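Local coordinates for putative oxygenase (Streptomyces viridochromogenes Tue57, PDB 4XAA), which probably acts as an iron- and 2-oxoglutarate-dependent oxygenase in the biosynthesis of orthosomycin antibiotics, at residues D127-G132 and L162-E167; E13-D18 and A97-G102. All coordinates share one frame; numbering follows the deposited sequence.

Contact 1 (D127-G132 and L162-E167). With NI (nickel (II) ion), chain B.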
ATOM      1  N   ASP A 127      10.177   2.050  -4.082  1.00 35.73           N
ATOM      2  CA  ASP A 127      10.249   0.869  -3.233  1.00 38.81           C
ATOM      3  C   ASP A 127      11.492   0.021  -3.543  1.00 39.88           C
ATOM      4  O   ASP A 127      12.249  -0.318  -2.643  1.00 42.28           O
ATOM      5  CB  ASP A 127       8.975   0.038  -3.382  1.00 39.26           C
ATOM      6  CG  ASP A 127       7.790   0.679  -2.706  1.00 39.16           C
ATOM      7  OD1 ASP A 127       7.997   1.460  -1.757  1.00 39.63           O
ATOM      8  OD2 ASP A 127       6.646   0.408  -3.117  1.00 41.46           O
ATOM      9  N   ARG A 128      11.702  -0.306  -4.816  1.00 42.79           N
ATOM     10  CA  ARG A 128      12.890  -1.048  -5.259  1.00 43.70           C
ATOM     11  C   ARG A 128      13.328  -0.574  -6.639  1.00 44.80           C
ATOM     12  O   ARG A 128      12.479  -0.205  -7.461  1.00 43.17           O
ATOM     13  CB  ARG A 128      12.618  -2.556  -5.332  1.00 48.93           C
ATOM     14  CG  ARG A 128      12.444  -3.270  -4.015  1.00 50.40           C
ATOM     15  CD  ARG A 128      13.089  -4.627  -4.109  1.00 48.62           C
ATOM     16  NE  ARG A 128      12.113  -5.704  -4.147  1.00 52.69           N
ATOM     17  CZ  ARG A 128      12.331  -6.885  -4.714  1.00 46.43           C
ATOM     18  NH1 ARG A 128      13.490  -7.140  -5.318  1.00 41.37           N
ATOM     19  NH2 ARG A 128      11.383  -7.805  -4.681  1.00 47.31           N
ATOM     20  N   VAL A 129      14.633  -0.587  -6.906  1.00 45.50           N
ATOM     21  CA  VAL A 129      15.107  -0.368  -8.272  1.00 44.37           C
ATOM     22  C   VAL A 129      16.088  -1.437  -8.744  1.00 46.25           C
ATOM     23  O   VAL A 129      16.724  -1.260  -9.783  1.00 47.83           O
ATOM     24  CB  VAL A 129      15.782   1.004  -8.454  1.00 42.93           C
ATOM     25  CG1 VAL A 129      14.806   2.122  -8.132  1.00 44.18           C
ATOM     26  CG2 VAL A 129      17.038   1.096  -7.610  1.00 42.91           C
ATOM     27  N   ASN A 130      16.196  -2.544  -8.007  1.00 42.65           N
ATOM     28  CA  ASN A 130      17.057  -3.643  -8.432  1.00 42.83           C
ATOM     29  C   ASN A 130      16.298  -4.661  -9.287  1.00 45.32           C
ATOM     30  O   ASN A 130      16.784  -5.765  -9.556  1.00 48.78           O
ATOM     31  CB  ASN A 130      17.689  -4.327  -7.217  1.00 44.57           C
ATOM     32  CG  ASN A 130      16.669  -5.046  -6.355  1.00 53.03           C
ATOM     33  OD1 ASN A 130      15.465  -4.756  -6.404  1.00 52.57           O
ATOM     34  ND2 ASN A 130      17.142  -5.989  -5.557  1.00 50.98           N
ATOM     35  N   VAL A 131      15.095  -4.289  -9.710  1.00 45.45           N
ATOM     36  CA  VAL A 131      14.331  -5.116 -10.635  1.00 42.41           C
ATOM     37  C   VAL A 131      13.820  -4.253 -11.772  1.00 43.98           C
ATOM     38  O   VAL A 131      13.612  -3.054 -11.601  1.00 45.81           O
ATOM     39  CB  VAL A 131      13.138  -5.814  -9.949  1.00 41.03           C
ATOM     40  CG1 VAL A 131      13.613  -6.933  -9.036  1.00 36.42           C
ATOM     41  CG2 VAL A 131      12.283  -4.791  -9.183  1.00 43.91           C
ATOM     42  N   GLY A 132      13.615  -4.870 -12.927  1.00 43.29           N
ATOM     43  CA  GLY A 132      13.073  -4.179 -14.074  1.00 39.75           C
ATOM     44  C   GLY A 132      11.643  -3.741 -13.828  1.00 45.06           C
ATOM     45  O   GLY A 132      11.015  -4.167 -12.858  1.00 44.53           O
ATOM     46  N   LEU A 162      11.766   5.220 -15.226  1.00 43.07           N
ATOM     47  CA  LEU A 162      13.052   5.943 -15.167  1.00 43.76           C
ATOM     48  C   LEU A 162      14.222   5.053 -14.734  1.00 42.06           C
ATOM     49  O   LEU A 162      14.028   4.066 -14.032  1.00 44.83           O
ATOM     50  CB  LEU A 162      12.937   7.127 -14.216  1.00 43.07           C
ATOM     51  CG  LEU A 162      11.884   8.136 -14.652  1.00 45.64           C
ATOM     52  CD1 LEU A 162      11.688   9.167 -13.559  1.00 44.63           C
ATOM     53  CD2 LEU A 162      12.301   8.789 -15.959  1.00 43.29           C
ATOM     54  N   PRO A 163      15.442   5.391 -15.174  1.00 46.79           N
ATOM     55  CA  PRO A 163      16.657   4.642 -14.825  1.00 45.32           C
ATOM     56  C   PRO A 163      16.853   4.450 -13.324  1.00 44.24           C
ATOM     57  O   PRO A 163      16.219   5.141 -12.520  1.00 44.43           O
ATOM     58  CB  PRO A 163      17.771   5.512 -15.411  1.00 43.30           C
ATOM     59  CG  PRO A 163      17.126   6.132 -16.616  1.00 45.92           C
ATOM     60  CD  PRO A 163      15.720   6.442 -16.170  1.00 46.70           C
ATOM     61  N   ASP A 164      17.718   3.510 -12.951  1.00 41.67           N
ATOM     62  CA  ASP A 164      17.953   3.204 -11.540  1.00 42.04           C
ATOM     63  C   ASP A 164      18.508   4.400 -10.784  1.00 40.56           C
ATOM     64  O   ASP A 164      18.215   4.591  -9.608  1.00 42.66           O
ATOM     65  CB  ASP A 164      18.905   2.020 -11.396  1.00 39.10           C
ATOM     66  CG  ASP A 164      18.264   0.680 -11.785  1.00 47.40           C
ATOM     67  OD1 ASP A 164      17.093   0.641 -12.238  1.00 45.24           O
ATOM     68  OD2 ASP A 164      18.957  -0.348 -11.648  1.00 51.78           O
ATOM     69  N   ASP A 165      19.294   5.224 -11.465  1.00 44.42           N
ATOM     70  CA  ASP A 165      19.958   6.341 -10.802  1.00 43.50           C
ATOM     71  C   ASP A 165      19.125   7.612 -10.764  1.00 45.59           C
ATOM     72  O   ASP A 165      19.644   8.679 -10.449  1.00 49.14           O
ATOM     73  CB  ASP A 165      21.297   6.641 -11.483  1.00 49.04           C
ATOM     74  CG  ASP A 165      21.148   6.906 -12.971  1.00 52.27           C
ATOM     75  OD1 ASP A 165      20.004   7.024 -13.438  1.00 54.03           O
ATOM     76  OD2 ASP A 165      22.175   6.999 -13.677  1.00 63.34           O
ATOM     77  N   ALA A 166      17.848   7.523 -11.107  1.00 44.10           N
ATOM     78  CA  ALA A 166      17.031   8.724 -11.099  1.00 44.12           C
ATOM     79  C   ALA A 166      16.897   9.207  -9.666  1.00 39.60           C
ATOM     80  O   ALA A 166      16.631   8.420  -8.754  1.00 35.76           O
ATOM     81  CB  ALA A 166      15.674   8.474 -11.718  1.00 38.10           C
ATOM     82  N   GLU A 167      17.113  10.501  -9.477  1.00 38.69           N
ATOM     83  CA  GLU A 167      16.999  11.108  -8.162  1.00 45.19           C
ATOM     84  C   GLU A 167      15.557  11.451  -7.863  1.00 41.57           C
ATOM     85  O   GLU A 167      14.939  12.231  -8.567  1.00 44.97           O
ATOM     86  CB  GLU A 167      17.866  12.363  -8.050  1.00 48.53           C
ATOM     87  CG  GLU A 167      17.744  13.021  -6.685  1.00 56.75           C
ATOM     88  CD  GLU A 167      18.732  14.161  -6.450  1.00 64.70           C
ATOM     89  OE1 GLU A 167      19.307  14.678  -7.439  1.00 65.77           O
ATOM     90  OE2 GLU A 167      18.923  14.526  -5.262  1.00 63.11           O
TER
HETATM   91 NI    NI B 301       6.266   2.631  -0.811  1.00 58.16          NI
HETATM   92  O   HOH W   1       4.801   1.008  -1.204  1.00 37.10           O
HETATM   93  O   HOH W   2       4.616   3.503   0.938  1.00 41.74           O
HETATM   94  O   HOH W   3       6.118   1.788   1.386  1.00 46.79           O

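Contact 2 (E13-D18 and A97-G102)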
ATOM      1  N   GLU A  13      -3.480  -1.670 -18.276  1.00 45.62           N
ATOM      2  CA  GLU A  13      -2.784  -0.800 -19.206  1.00 45.61           C
ATOM      3  C   GLU A  13      -2.238   0.425 -18.488  1.00 43.91           C
ATOM      4  O   GLU A  13      -1.115   0.844 -18.744  1.00 44.32           O
ATOM      5  CB  GLU A  13      -3.707  -0.379 -20.347  1.00 52.67           C
ATOM      6  CG  GLU A  13      -2.976   0.355 -21.463  1.00 60.97           C
ATOM      7  CD  GLU A  13      -1.939  -0.521 -22.152  1.00 66.92           C
ATOM      8  OE1 GLU A  13      -2.275  -1.673 -22.507  1.00 73.75           O
ATOM      9  OE2 GLU A  13      -0.792  -0.062 -22.340  1.00 63.03           O
ATOM     10  N   ARG A  14      -3.019   0.984 -17.569  1.00 43.03           N
ATOM     11  CA  ARG A  14      -2.554   2.136 -16.806  1.00 43.69           C
ATOM     12  C   ARG A  14      -1.414   1.746 -15.865  1.00 45.69           C
ATOM     13  O   ARG A  14      -0.500   2.542 -15.620  1.00 48.62           O
ATOM     14  CB  ARG A  14      -3.693   2.772 -16.009  1.00 48.53           C
ATOM     15  CG  ARG A  14      -4.703   3.536 -16.852  1.00 52.54           C
ATOM     16  CD  ARG A  14      -5.582   4.467 -16.014  1.00 53.33           C
ATOM     17  NE  ARG A  14      -6.049   3.800 -14.805  1.00 55.55           N
ATOM     18  CZ  ARG A  14      -7.139   3.043 -14.738  1.00 55.06           C
ATOM     19  NH1 ARG A  14      -7.889   2.869 -15.826  1.00 50.94           N
ATOM     20  NH2 ARG A  14      -7.476   2.470 -13.579  1.00 46.68           N
ATOM     21  N   PHE A  15      -1.471   0.531 -15.328  1.00 45.97           N
ATOM     22  CA  PHE A  15      -0.379   0.023 -14.501  1.00 46.16           C
ATOM     23  C   PHE A  15       0.893  -0.006 -15.325  1.00 45.12           C
ATOM     24  O   PHE A  15       1.942   0.421 -14.879  1.00 45.25           O
ATOM     25  CB  PHE A  15      -0.686  -1.377 -13.964  1.00 37.24           C
ATOM     26  CG  PHE A  15       0.482  -2.033 -13.289  1.00 40.12           C
ATOM     27  CD1 PHE A  15       0.941  -1.575 -12.056  1.00 41.29           C
ATOM     28  CD2 PHE A  15       1.117  -3.123 -13.870  1.00 44.01           C
ATOM     29  CE1 PHE A  15       2.029  -2.189 -11.422  1.00 40.43           C
ATOM     30  CE2 PHE A  15       2.212  -3.752 -13.232  1.00 40.19           C
ATOM     31  CZ  PHE A  15       2.663  -3.282 -12.017  1.00 35.64           C
ATOM     32  N   ARG A  16       0.779  -0.508 -16.543  1.00 47.53           N
ATOM     33  CA  ARG A  16       1.933  -0.702 -17.394  1.00 51.13           C
ATOM     34  C   ARG A  16       2.513   0.647 -17.813  1.00 46.45           C
ATOM     35  O   ARG A  16       3.720   0.814 -17.945  1.00 45.80           O
ATOM     36  CB  ARG A  16       1.541  -1.535 -18.618  1.00 49.40           C
ATOM     37  CG  ARG A  16       2.713  -2.180 -19.309  1.00 54.35           C
ATOM     38  CD  ARG A  16       2.308  -2.757 -20.660  1.00 55.17           C
ATOM     39  NE  ARG A  16       1.764  -1.748 -21.563  1.00 62.72           N
ATOM     40  CZ  ARG A  16       2.444  -0.705 -22.039  1.00 65.48           C
ATOM     41  NH1 ARG A  16       3.710  -0.500 -21.689  1.00 72.00           N
ATOM     42  NH2 ARG A  16       1.849   0.150 -22.863  1.00 65.72           N
ATOM     43  N   ARG A  17       1.631   1.613 -18.004  1.00 50.39           N
ATOM     44  CA  ARG A  17       2.011   2.909 -18.541  1.00 50.57           C
ATOM     45  C   ARG A  17       2.407   3.906 -17.459  1.00 44.41           C
ATOM     46  O   ARG A  17       3.471   4.499 -17.540  1.00 38.72           O
ATOM     47  CB  ARG A  17       0.865   3.485 -19.371  1.00 48.73           C
ATOM     48  CG  ARG A  17       1.156   4.841 -19.976  1.00 56.01           C
ATOM     49  CD  ARG A  17      -0.072   5.400 -20.681  1.00 64.93           C
ATOM     50  NE  ARG A  17      -0.827   4.342 -21.355  1.00 75.77           N
ATOM     51  CZ  ARG A  17      -0.459   3.760 -22.495  1.00 78.90           C
ATOM     52  NH1 ARG A  17       0.668   4.127 -23.099  1.00 82.02           N
ATOM     53  NH2 ARG A  17      -1.215   2.807 -23.031  1.00 76.49           N
ATOM     54  N   ASP A  18       1.542   4.099 -16.465  1.00 44.25           N
ATOM     55  CA  ASP A  18       1.801   5.075 -15.411  1.00 43.88           C
ATOM     56  C   ASP A  18       2.501   4.492 -14.183  1.00 42.57           C
ATOM     57  O   ASP A  18       2.999   5.254 -13.363  1.00 39.19           O
ATOM     58  CB  ASP A  18       0.500   5.729 -14.959  1.00 40.11           C
ATOM     59  CG  ASP A  18      -0.298   6.247 -16.106  1.00 50.52           C
ATOM     60  OD1 ASP A  18       0.339   6.565 -17.127  1.00 52.14           O
ATOM     61  OD2 ASP A  18      -1.547   6.321 -15.995  1.00 52.03           O
ATOM     62  N   ALA A  97      -0.428 -11.294 -10.521  1.00 36.86           N
ATOM     63  CA  ALA A  97       0.078 -12.003 -11.694  1.00 35.38           C
ATOM     64  C   ALA A  97      -0.509 -11.447 -13.005  1.00 44.34           C
ATOM     65  O   ALA A  97       0.212 -11.273 -13.991  1.00 45.43           O
ATOM     66  CB  ALA A  97      -0.213 -13.478 -11.574  1.00 36.31           C
ATOM     67  N   ALA A  98      -1.809 -11.165 -13.023  1.00 37.81           N
ATOM     68  CA  ALA A  98      -2.422 -10.544 -14.193  1.00 41.21           C
ATOM     69  C   ALA A  98      -1.773  -9.188 -14.513  1.00 42.13           C
ATOM     70  O   ALA A  98      -1.319  -8.949 -15.630  1.00 46.01           O
ATOM     71  CB  ALA A  98      -3.917 -10.378 -13.983  1.00 32.16           C
ATOM     72  N   PHE A  99      -1.721  -8.303 -13.531  1.00 44.65           N
ATOM     73  CA  PHE A  99      -1.186  -6.963 -13.758  1.00 42.64           C
ATOM     74  C   PHE A  99       0.251  -6.998 -14.233  1.00 39.39           C
ATOM     75  O   PHE A  99       0.631  -6.268 -15.131  1.00 43.01           O
ATOM     76  CB  PHE A  99      -1.309  -6.124 -12.492  1.00 39.84           C
ATOM     77  CG  PHE A  99      -2.609  -5.402 -12.398  1.00 42.17           C
ATOM     78  CD1 PHE A  99      -3.784  -6.105 -12.178  1.00 43.40           C
ATOM     79  CD2 PHE A  99      -2.673  -4.026 -12.597  1.00 40.79           C
ATOM     80  CE1 PHE A  99      -5.000  -5.448 -12.121  1.00 42.66           C
ATOM     81  CE2 PHE A  99      -3.878  -3.362 -12.535  1.00 41.07           C
ATOM     82  CZ  PHE A  99      -5.046  -4.071 -12.293  1.00 44.53           C
ATOM     83  N   VAL A 100       1.031  -7.891 -13.659  1.00 41.73           N
ATOM     84  CA  VAL A 100       2.455  -7.967 -13.962  1.00 46.00           C
ATOM     85  C   VAL A 100       2.709  -8.965 -15.106  1.00 45.58           C
ATOM     86  O   VAL A 100       3.834  -9.094 -15.600  1.00 46.81           O
ATOM     87  CB  VAL A 100       3.246  -8.314 -12.659  1.00 38.31           C
ATOM     88  CG1 VAL A 100       3.802  -9.729 -12.660  1.00 41.26           C
ATOM     89  CG2 VAL A 100       4.299  -7.282 -12.408  1.00 39.74           C
ATOM     90  N   ASP A 101       1.636  -9.632 -15.534  1.00 43.68           N
ATOM     91  CA  ASP A 101       1.654 -10.570 -16.658  1.00 44.63           C
ATOM     92  C   ASP A 101       2.605 -11.781 -16.523  1.00 46.22           C
ATOM     93  O   ASP A 101       3.296 -12.142 -17.473  1.00 43.83           O
ATOM     94  CB  ASP A 101       1.994  -9.826 -17.947  1.00 43.78           C
ATOM     95  CG  ASP A 101       1.543 -10.588 -19.179  1.00 48.75           C
ATOM     96  OD1 ASP A 101       0.732 -11.522 -19.020  1.00 51.84           O
ATOM     97  OD2 ASP A 101       1.993 -10.268 -20.294  1.00 56.85           O
ATOM     98  N   GLY A 102       2.624 -12.424 -15.360  1.00 45.59           N
ATOM     99  CA  GLY A 102       3.383 -13.656 -15.196  1.00 36.18           C
ATOM    100  C   GLY A 102       3.189 -14.142 -13.783  1.00 39.18           C
ATOM    101  O   GLY A 102       2.514 -13.487 -13.004  1.00 42.15           O
TER

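Contact 1 (D127-G132 and L162-E167)
V129 and D164 meet at the surface, where two loops come together. The carboxylate of D164 reaches the backbone carbonyl of V129, with OD2 3.0 Å and OD1 3.1 Å from V129 O. All three atoms are acceptors, so the approach is not a hydrogen bond. What probably offsets it is R193: its NH2 forms a salt bridge with D164 OD1 and also bonds L162 O, while its NH1 takes V131 O. One guanidinium thus grips both loops. D164 sits in a type I turn, P163–A166, closed by A166 N to P163 O. With CG turned away from its own carbonyl carbon (chi1 -72°), D164 lays OD1 4.0 Å from V129 CB, and V129 CG2 stands near the backbone O of D164. On either side of V129 in sequence, R128 NH1 and N130 OD1 form a fairly straight hydrogen bond of 3.3 Å, the donor somewhat off the amide plane; R128 NH2 continues into a salt bridge with E213. The two oxygens of D127 divide their work. D127 OD1 binds nickel at 2.3 Å. D127 OD2 accepts hydrogen bonds from H190 and from water 1 (2.7 Å), which should fix the carboxylate's rotation. H125 and H196 join D127 as the protein ligands, the two-histidine, one-carboxylate facial triad characteristic of iron/2-oxoglutarate oxygenases; nickel occupies it here, with three waters also bound.

Contact 2 (E13-D18 and A97-G102)
F15 leaves helix 8-18 toward the C-terminal turn of helix 90-100, and its CB already touches F99, lying 3.6 Å from CD2 at the edge of that ring, near its plane. CG comes next, 3.8 Å from the same F99 CD2. Swinging CG anti to the backbone N (chi1 171°) sends the F15 ring along the end of the second helix, so that the edge of F99 looks onto its face: an offset edge-to-face pair with centroids 5.8 Å apart and planes at 72°. Farther out, the F15 ring runs obliquely past the carbonyl oxygen of F99, with F15 CD2 3.4 Å from F99 O; that oxygen accepts a hydrogen bond from R134. Both phenylalanines also rest on V189 of strand 186-191, which packs the two helix ends against the larger sheet of the double-stranded beta helix. Beyond CD2, CE2 finds V100 CG2 at 4.2 Å, at the ring's edge. V100 lies within a Schellman motif, in which D101 takes positive phi and G102 N bonds A97 O at 3.0 Å. On the F15 helix, E13 OE2 forms salt bridges with R16 NH2 (2.7 Å) and R17 NH2.

In the fold
Contacts 1 and 2 do not touch: their centres are about 17 Å apart and their nearest atoms about 7 Å. Strand 186-191 of the larger sheet connects them. V189 and D191 touch the F15 side chain of contact 2, while H190, between them in sequence, bonds the nickel ligand D127 of contact 1; V192, just past the strand, pairs through its backbone with R128. A second route is R134, shortly after 127-132, which reaches F15 and the carbonyl of F99. The F15 side chain is about 12 Å from nickel and does not reach the metal, whereas contact 1 includes one of its ligands.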